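Local coordinates for protein D,D-dipeptidase/D,D-carboxypeptidase (PDB 4MUQ) that acts as a zinc-dependent D,D-dipeptidase/D,D-carboxypeptidase associated with vancomycin resistance in Enterococcus faecalis, at residues A[52-55]-A[56-60]; A[99-103]-A[104-108]. All coordinates share one frame; numbering follows the deposited sequence.

Contact 1: A[52-55]-A[56-60]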
ATOM      1  N   ALA A  52      -5.016  -0.901 -10.064  1.00 13.69           N
ATOM      2  CA  ALA A  52      -5.012  -1.805 -11.214  1.00 14.81           C
ATOM      3  C   ALA A  52      -4.351  -1.119 -12.404  1.00 15.39           C
ATOM      4  O   ALA A  52      -3.572  -1.730 -13.135  1.00 13.97           O
ATOM      5  CB  ALA A  52      -6.433  -2.232 -11.558  1.00 14.50           C
ATOM      6  N   ASN A  53      -4.639   0.162 -12.596  1.00 14.00           N
ATOM      7  CA  ASN A  53      -4.031   0.880 -13.703  1.00 14.15           C
ATOM      8  C   ASN A  53      -2.516   0.979 -13.561  1.00 14.80           C
ATOM      9  O   ASN A  53      -1.788   0.804 -14.537  1.00 15.95           O
ATOM     10  CB  ASN A  53      -4.680   2.251 -13.885  1.00 14.62           C
ATOM     11  CG  ASN A  53      -6.111   2.144 -14.378  1.00 26.92           C
ATOM     12  OD1 ASN A  53      -6.504   1.122 -14.946  1.00 24.65           O
ATOM     13  ND2 ASN A  53      -6.899   3.194 -14.163  1.00 28.49           N
ATOM     14  N   VAL A  54      -2.042   1.231 -12.342  1.00 14.46           N
ATOM     15  CA  VAL A  54      -0.611   1.329 -12.105  1.00 15.06           C
ATOM     16  C   VAL A  54       0.080  -0.014 -12.346  1.00 15.27           C
ATOM     17  O   VAL A  54       1.162  -0.077 -12.942  1.00 14.56           O
ATOM     18  CB  VAL A  54      -0.337   1.847 -10.676  1.00 15.83           C
ATOM     19  CG1 VAL A  54       1.106   1.617 -10.283  1.00 26.81           C
ATOM     20  CG2 VAL A  54      -0.686   3.327 -10.582  1.00 18.90           C
ATOM     21  N   LEU A  55      -0.565  -1.093 -11.903  1.00 14.57           N
ATOM     22  CA  LEU A  55      -0.014  -2.425 -12.093  1.00 15.40           C
ATOM     23  C   LEU A  55       0.183  -2.682 -13.582  1.00 15.47           C
ATOM     24  O   LEU A  55       1.234  -3.167 -13.996  1.00 15.93           O
ATOM     25  CB  LEU A  55      -0.952  -3.477 -11.497  1.00 15.79           C
ATOM     26  CG  LEU A  55      -0.322  -4.842 -11.243  1.00 28.16           C
ATOM     27  CD1 LEU A  55       0.770  -4.720 -10.186  1.00 27.38           C
ATOM     28  CD2 LEU A  55      -1.391  -5.846 -10.819  1.00 28.97           C
ATOM     29  N   GLN A  56      -0.811  -2.337 -14.397  1.00 15.03           N
ATOM     30  CA  GLN A  56      -0.677  -2.496 -15.839  1.00 17.85           C
ATOM     31  C   GLN A  56       0.497  -1.693 -16.397  1.00 17.53           C
ATOM     32  O   GLN A  56       1.225  -2.181 -17.265  1.00 18.52           O
ATOM     33  CB  GLN A  56      -1.974  -2.120 -16.565  1.00 18.37           C
ATOM     34  CG  GLN A  56      -3.116  -3.103 -16.335  1.00 17.60           C
ATOM     35  CD  GLN A  56      -2.807  -4.493 -16.868  1.00 21.35           C
ATOM     36  OE1 GLN A  56      -2.083  -4.648 -17.857  1.00 21.55           O
ATOM     37  NE2 GLN A  56      -3.354  -5.509 -16.214  1.00 21.08           N
ATOM     38  N   LEU A  57       0.689  -0.468 -15.908  1.00 16.61           N
ATOM     39  CA  LEU A  57       1.825   0.342 -16.341  1.00 17.77           C
ATOM     40  C   LEU A  57       3.163  -0.343 -16.034  1.00 18.49           C
ATOM     41  O   LEU A  57       4.078  -0.320 -16.856  1.00 18.55           O
ATOM     42  CB  LEU A  57       1.785   1.733 -15.693  1.00 19.46           C
ATOM     43  CG  LEU A  57       0.680   2.696 -16.126  1.00 21.03           C
ATOM     44  CD1 LEU A  57       0.740   3.967 -15.297  1.00 22.15           C
ATOM     45  CD2 LEU A  57       0.799   3.035 -17.604  1.00 26.00           C
ATOM     46  N   ILE A  58       3.282  -0.952 -14.858  1.00 17.98           N
ATOM     47  CA  ILE A  58       4.533  -1.620 -14.509  1.00 18.46           C
ATOM     48  C   ILE A  58       4.766  -2.843 -15.394  1.00 17.96           C
ATOM     49  O   ILE A  58       5.875  -3.048 -15.887  1.00 18.86           O
ATOM     50  CB  ILE A  58       4.588  -2.034 -13.026  1.00 16.83           C
ATOM     51  CG1 ILE A  58       4.383  -0.829 -12.111  1.00 18.55           C
ATOM     52  CG2 ILE A  58       5.931  -2.649 -12.709  1.00 19.99           C
ATOM     53  CD1 ILE A  58       4.119  -1.206 -10.660  1.00 19.59           C
ATOM     54  N   PHE A  59       3.718  -3.645 -15.584  1.00 16.31           N
ATOM     55  CA  PHE A  59       3.794  -4.828 -16.444  1.00 17.40           C
ATOM     56  C   PHE A  59       4.197  -4.424 -17.861  1.00 19.35           C
ATOM     57  O   PHE A  59       5.012  -5.102 -18.502  1.00 21.22           O
ATOM     58  CB  PHE A  59       2.459  -5.581 -16.461  1.00 15.96           C
ATOM     59  CG  PHE A  59       2.135  -6.291 -15.183  1.00 18.84           C
ATOM     60  CD1 PHE A  59       3.134  -6.628 -14.277  1.00 24.44           C
ATOM     61  CD2 PHE A  59       0.818  -6.609 -14.877  1.00 32.07           C
ATOM     62  CE1 PHE A  59       2.820  -7.282 -13.091  1.00 23.82           C
ATOM     63  CE2 PHE A  59       0.498  -7.259 -13.697  1.00 32.59           C
ATOM     64  CZ  PHE A  59       1.502  -7.592 -12.802  1.00 29.90           C
ATOM     65  N   GLU A  60       3.651  -3.308 -18.346  1.00 19.71           N
ATOM     66  CA  GLU A  60       4.033  -2.771 -19.653  1.00 22.75           C
ATOM     67  C   GLU A  60       5.509  -2.403 -19.676  1.00 21.42           C
ATOM     68  O   GLU A  60       6.230  -2.732 -20.618  1.00 28.99           O
ATOM     69  CB  GLU A  60       3.220  -1.518 -20.003  1.00 29.95           C
ATOM     70  CG  GLU A  60       1.736  -1.753 -20.270  1.00 31.10           C
ATOM     71  CD  GLU A  60       0.920  -0.465 -20.206  1.00 44.51           C
ATOM     72  OE1 GLU A  60       1.466   0.607 -20.548  1.00 41.47           O
ATOM     73  OE2 GLU A  60      -0.264  -0.526 -19.805  1.00 38.79           O
TER
HETATM   74  O   HOH W   1      -3.637  -4.447 -13.321  1.00 30.65           O
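L55 and F59, one helical turn apart, meet on one side of helix 49-62, and the leucine reaches the ring with its branched end. From CB, which stays beside its own peptide link to Q56, the side chain turns CG anti to its own backbone N (chi1 -162°). This sends CG forward to the far end of the phenylalanine, 3.5 Å from F59 CE2. Beyond the branch point the two methyls divide the work: CD2 comes within 3.7 Å of F59 CE2, whereas CD1 lies 4.0 Å from F59 CZ. The carbonyl of L55 serves the same partner twice, since its O accepts the F59 N-H at 3.0 Å in a nearly straight bond (172°) and also sits over one face of the ring, displaced toward the rim. This is the i to i+4 repeat of an alpha helix, here in the alpha+beta Hedgehog/DD-peptidase fold, where F139 of helix 134-142 covers L55 and I58. On the neighbouring side V54 CG1 touches I58 CD1 at 4.1 Å, a looser apolar contact that Y146 and F148 cover. Q56 bends back on itself at chi2 (-63°), which lets its amide share a water with the A52 carbonyl: the water donates to A52 O and accepts from Q56 NE2 at 3.1 Å. That carbonyl therefore takes two hydrogens, the other from Q56 N, while Q56 NE2 also bonds D39 and the A38 carbonyl.

Contact 2: A[99-103]-A[104-108]. With ZN (zinc ion), chain B; LY0 ((2R)-3-[(R)-[(1R)-1-aminoethyl](hydroxy)phosphoryl]-2-methylpropanoic acid), chain C; 2D8 ((2R)-3-[(R)-[(1S)-1-aminoethyl](hydroxy)phosphoryl]-2-methylpropanoic acid), chain D.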
ATOM      1  N   TYR A  99       2.469 -15.613   8.794  1.00  9.92           N
ATOM      2  CA  TYR A  99       2.214 -15.497   7.359  1.00 11.38           C
ATOM      3  C   TYR A  99       0.785 -15.134   6.957  1.00 14.44           C
ATOM      4  O   TYR A  99       0.472 -15.073   5.761  1.00 18.10           O
ATOM      5  CB  TYR A  99       2.624 -16.792   6.646  1.00  9.79           C
ATOM      6  CG  TYR A  99       4.110 -16.995   6.578  1.00  9.35           C
ATOM      7  CD1 TYR A  99       4.870 -16.379   5.583  1.00 10.41           C
ATOM      8  CD2 TYR A  99       4.779 -17.784   7.507  1.00 10.38           C
ATOM      9  CE1 TYR A  99       6.246 -16.569   5.511  1.00 10.59           C
ATOM     10  CE2 TYR A  99       6.164 -17.965   7.447  1.00 10.91           C
ATOM     11  CZ  TYR A  99       6.889 -17.352   6.453  1.00 10.96           C
ATOM     12  OH  TYR A  99       8.248 -17.534   6.399  1.00 12.05           O
ATOM     13  N   VAL A 100      -0.109 -14.960   7.926  1.00 10.57           N
ATOM     14  CA  VAL A 100      -1.469 -14.567   7.591  1.00 11.43           C
ATOM     15  C   VAL A 100      -1.901 -13.459   8.546  1.00  9.93           C
ATOM     16  O   VAL A 100      -1.895 -13.648   9.763  1.00 11.29           O
ATOM     17  CB  VAL A 100      -2.472 -15.738   7.689  1.00  9.87           C
ATOM     18  CG1 VAL A 100      -3.810 -15.282   7.154  1.00 12.06           C
ATOM     19  CG2 VAL A 100      -1.979 -16.969   6.905  1.00 11.52           C
ATOM     20  N   ALA A 101      -2.290 -12.299   8.015  1.00  9.16           N
ATOM     21  CA  ALA A 101      -2.794 -11.249   8.879  1.00  9.19           C
ATOM     22  C   ALA A 101      -4.113 -11.645   9.551  1.00  8.86           C
ATOM     23  O   ALA A 101      -4.919 -12.377   8.980  1.00  9.42           O
ATOM     24  CB  ALA A 101      -2.982  -9.956   8.095  1.00 11.25           C
ATOM     25  N   LEU A 102      -4.314 -11.179  10.768  1.00 10.25           N
ATOM     26  CA  LEU A 102      -5.616 -11.326  11.414  1.00  8.63           C
ATOM     27  C   LEU A 102      -6.713 -10.702  10.545  1.00 11.05           C
ATOM     28  O   LEU A 102      -6.492  -9.687   9.875  1.00 10.46           O
ATOM     29  CB  LEU A 102      -5.606 -10.632  12.771  1.00 10.89           C
ATOM     30  CG  LEU A 102      -4.764 -11.242  13.892  1.00 15.88           C
ATOM     31  CD1 LEU A 102      -4.636 -10.250  15.052  1.00 20.05           C
ATOM     32  CD2 LEU A 102      -5.395 -12.533  14.357  1.00 17.38           C
ATOM     33  N   PRO A 103      -7.912 -11.294  10.559  1.00  9.40           N
ATOM     34  CA  PRO A 103      -9.037 -10.641   9.904  1.00  8.19           C
ATOM     35  C   PRO A 103      -9.195  -9.209  10.423  1.00  8.87           C
ATOM     36  O   PRO A 103      -9.099  -8.962  11.633  1.00  9.79           O
ATOM     37  CB  PRO A 103     -10.221 -11.515  10.324  1.00 10.82           C
ATOM     38  CG  PRO A 103      -9.617 -12.863  10.476  1.00 13.86           C
ATOM     39  CD  PRO A 103      -8.270 -12.617  11.098  1.00 12.00           C
ATOM     40  N   ASN A 104      -9.448  -8.286   9.495  1.00  8.85           N
ATOM     41  CA  ASN A 104      -9.510  -6.849   9.755  1.00  9.15           C
ATOM     42  C   ASN A 104      -8.159  -6.206  10.033  1.00  9.58           C
ATOM     43  O   ASN A 104      -8.102  -5.048  10.400  1.00 11.97           O
ATOM     44  CB  ASN A 104     -10.560  -6.474  10.804  1.00 10.81           C
ATOM     45  CG  ASN A 104     -11.955  -6.459  10.228  1.00 12.21           C
ATOM     46  OD1 ASN A 104     -12.134  -6.361   9.005  1.00 12.95           O
ATOM     47  ND2 ASN A 104     -12.937  -6.564  11.091  1.00 15.57           N
ATOM     48  N   HIS A 105      -7.082  -6.955   9.824  1.00  9.42           N
ATOM     49  CA  HIS A 105      -5.732  -6.390   9.936  1.00 10.71           C
ATOM     50  C   HIS A 105      -4.928  -6.681   8.682  1.00  9.66           C
ATOM     51  O   HIS A 105      -3.693  -6.560   8.690  1.00 11.28           O
ATOM     52  CB  HIS A 105      -4.999  -6.964  11.157  1.00  9.81           C
ATOM     53  CG  HIS A 105      -5.667  -6.654  12.458  1.00 10.19           C
ATOM     54  ND1 HIS A 105      -5.203  -5.687  13.323  1.00 11.63           N
ATOM     55  CD2 HIS A 105      -6.786  -7.162  13.030  1.00 11.07           C
ATOM     56  CE1 HIS A 105      -5.991  -5.631  14.383  1.00 14.64           C
ATOM     57  NE2 HIS A 105      -6.962  -6.517  14.227  1.00 15.23           N
ATOM     58  N   SER A 106      -5.600  -7.093   7.606  1.00  9.00           N
ATOM     59  CA  SER A 106      -4.930  -7.405   6.335  1.00  8.49           C
ATOM     60  C   SER A 106      -5.037  -6.261   5.337  1.00  8.65           C
ATOM     61  O   SER A 106      -6.125  -5.726   5.104  1.00  9.65           O
ATOM     62  CB  SER A 106      -5.568  -8.632   5.693  1.00  9.33           C
ATOM     63  OG  SER A 106      -5.047  -8.849   4.382  1.00  9.99           O
ATOM     64  N   GLU A 107      -3.907  -5.885   4.740  1.00 10.14           N
ATOM     65  CA  GLU A 107      -3.908  -4.934   3.635  1.00 11.71           C
ATOM     66  C   GLU A 107      -4.715  -5.401   2.468  1.00 10.14           C
ATOM     67  O   GLU A 107      -5.135  -4.589   1.647  1.00 10.94           O
ATOM     68  CB  GLU A 107      -2.501  -4.721   3.090  1.00 13.07           C
ATOM     69  CG  GLU A 107      -1.540  -4.141   4.059  1.00 13.25           C
ATOM     70  CD  GLU A 107      -0.265  -3.703   3.377  1.00 10.28           C
ATOM     71  OE1 GLU A 107       0.244  -4.421   2.467  1.00  9.76           O
ATOM     72  OE2 GLU A 107       0.211  -2.640   3.776  1.00  9.83           O
ATOM     73  N   HIS A 108      -4.927  -6.711   2.347  1.00  8.96           N
ATOM     74  CA  HIS A 108      -5.714  -7.178   1.213  1.00  8.32           C
ATOM     75  C   HIS A 108      -7.160  -6.683   1.275  1.00  9.48           C
ATOM     76  O   HIS A 108      -7.828  -6.572   0.249  1.00 10.74           O
ATOM     77  CB  HIS A 108      -5.662  -8.703   1.067  1.00 10.60           C
ATOM     78  CG  HIS A 108      -4.375  -9.191   0.493  1.00  9.83           C
ATOM     79  ND1 HIS A 108      -4.164  -9.319  -0.865  1.00  9.79           N
ATOM     80  CD2 HIS A 108      -3.223  -9.561   1.093  1.00 11.40           C
ATOM     81  CE1 HIS A 108      -2.937  -9.757  -1.074  1.00 10.35           C
ATOM     82  NE2 HIS A 108      -2.342  -9.918   0.097  1.00  9.60           N
TER
HETATM   83 ZN    ZN B 301      -0.519 -10.743   0.392  0.66 10.28          ZN
HETATM   84  P   LY0 C 302      -0.441 -12.728   2.452  0.50 38.18           P
HETATM   85  C1  LY0 C 302      -1.799 -14.895   3.057  0.50 15.46           C
HETATM   86  N1  LY0 C 302       0.507 -15.192   2.811  0.50 13.59           N
HETATM   87  C2  LY0 C 302      -0.588 -14.527   2.226  0.50 37.53           C
HETATM   88  C4  LY0 C 302      -0.217 -12.328   4.209  0.50 14.68           C
HETATM   89  C5  LY0 C 302      -0.634 -10.938   4.581  0.50  9.33           C
HETATM   90  C6  LY0 C 302      -2.143 -10.878   4.759  0.50  8.65           C
HETATM   91  C7  LY0 C 302       0.106 -10.539   5.846  0.50  8.72           C
HETATM   92  O31 LY0 C 302      -1.753 -12.062   1.980  0.50  9.88           O
HETATM   93  O32 LY0 C 302       0.690 -12.173   1.526  0.50  5.61           O
HETATM   94  O61 LY0 C 302      -2.690  -9.826   4.471  0.50 28.15           O
HETATM   95  O62 LY0 C 302      -2.731 -11.848   5.206  0.50  5.57           O
HETATM   96  C4  2D8 D 303      -0.212 -12.319   4.211  0.50 14.51           C
HETATM   97  C5  2D8 D 303      -0.634 -10.933   4.582  0.50 11.43           C
HETATM   98  C6  2D8 D 303      -2.144 -10.877   4.759  0.50 17.69           C
HETATM   99  C7  2D8 D 303       0.106 -10.538   5.847  0.50 16.13           C
HETATM  100  N1  2D8 D 303      -0.515 -14.900   0.953  0.50 16.78           N
HETATM  101  P   2D8 D 303      -0.435 -12.725   2.457  0.50  5.77           P
HETATM  102  C1  2D8 D 303      -1.775 -14.914   3.040  0.50 23.25           C
HETATM  103  C2  2D8 D 303      -0.502 -14.533   2.311  0.50  9.95           C
HETATM  104  O31 2D8 D 303      -1.759 -12.080   1.985  0.50 51.75           O
HETATM  105  O32 2D8 D 303       0.691 -12.175   1.523  0.50 42.59           O
HETATM  106  O61 2D8 D 303      -2.691  -9.826   4.471  0.50  5.05           O
HETATM  107  O62 2D8 D 303      -2.731 -11.848   5.206  0.50 27.78           O
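The imidazole of H105 has L102 CD1 over one face, 4.3 Å above the plane and shifted toward the rim, while P103 O lies in the ring plane at its edge, 3.2 Å from H105 CD2. L102 CB adds a second apolar touch on H105 CD2. H105 ND1 is hydrogen-bonded to the carbonyl of N22. The H108 ring, a zinc ligand, has S106 OG and the inhibitor carboxylate oxygen O61 at its edge, in plane; NE2 binds the zinc ion at 2.0 Å, and ND1 bonds the G73 carbonyl, which helps fix the rotation of the ring.

L102 to H105 form a type II beta turn, with N104 at the positive phi (72°) of its third position and H105 N bonded to L102 O at 2.8 Å, the donor lying above the carbonyl plane. The turn folds the loop between helix 93-99 and strand 113-118 back, so that A101 CB packs on S106 CB and both residues face the carboxylate of the phosphinate, modelled as two diastereomers that share this end. A101 N donates to O62 at 2.9 Å (162°), and S106 OG lies 2.6 Å from O61. With OG anti to its backbone N (chi1 173°), the serine also accepts from H108 N at 3.0 Å, an ST turn. D115 and H168 complete the protein ligands of the zinc ion, to which the phosphinate oxygens O31 and O32 both bind, O32 at 2.2 Å.

How the contacts relate
Contact 1 and contact 2 do not touch: their centres lie 24 Å apart and their nearest atoms about 11 Å, although both belong to the D-alanyl-D-alanine carboxypeptidase region of the chain. Residues 99-108 form part of the pocket wall, supplying a zinc ligand and groups that meet the inhibitor carboxylate. Residues 52-60, by contrast, lie farther from the site: the side chain of L55 is about 12 Å from the zinc ion, and about 10 and 11 Å from the side chains of D115 and H108. Contact 1 joins successive turns of one helix through backbone bonds, apolar side chains and a water, whereas contact 2 takes part directly in metal and ligand binding.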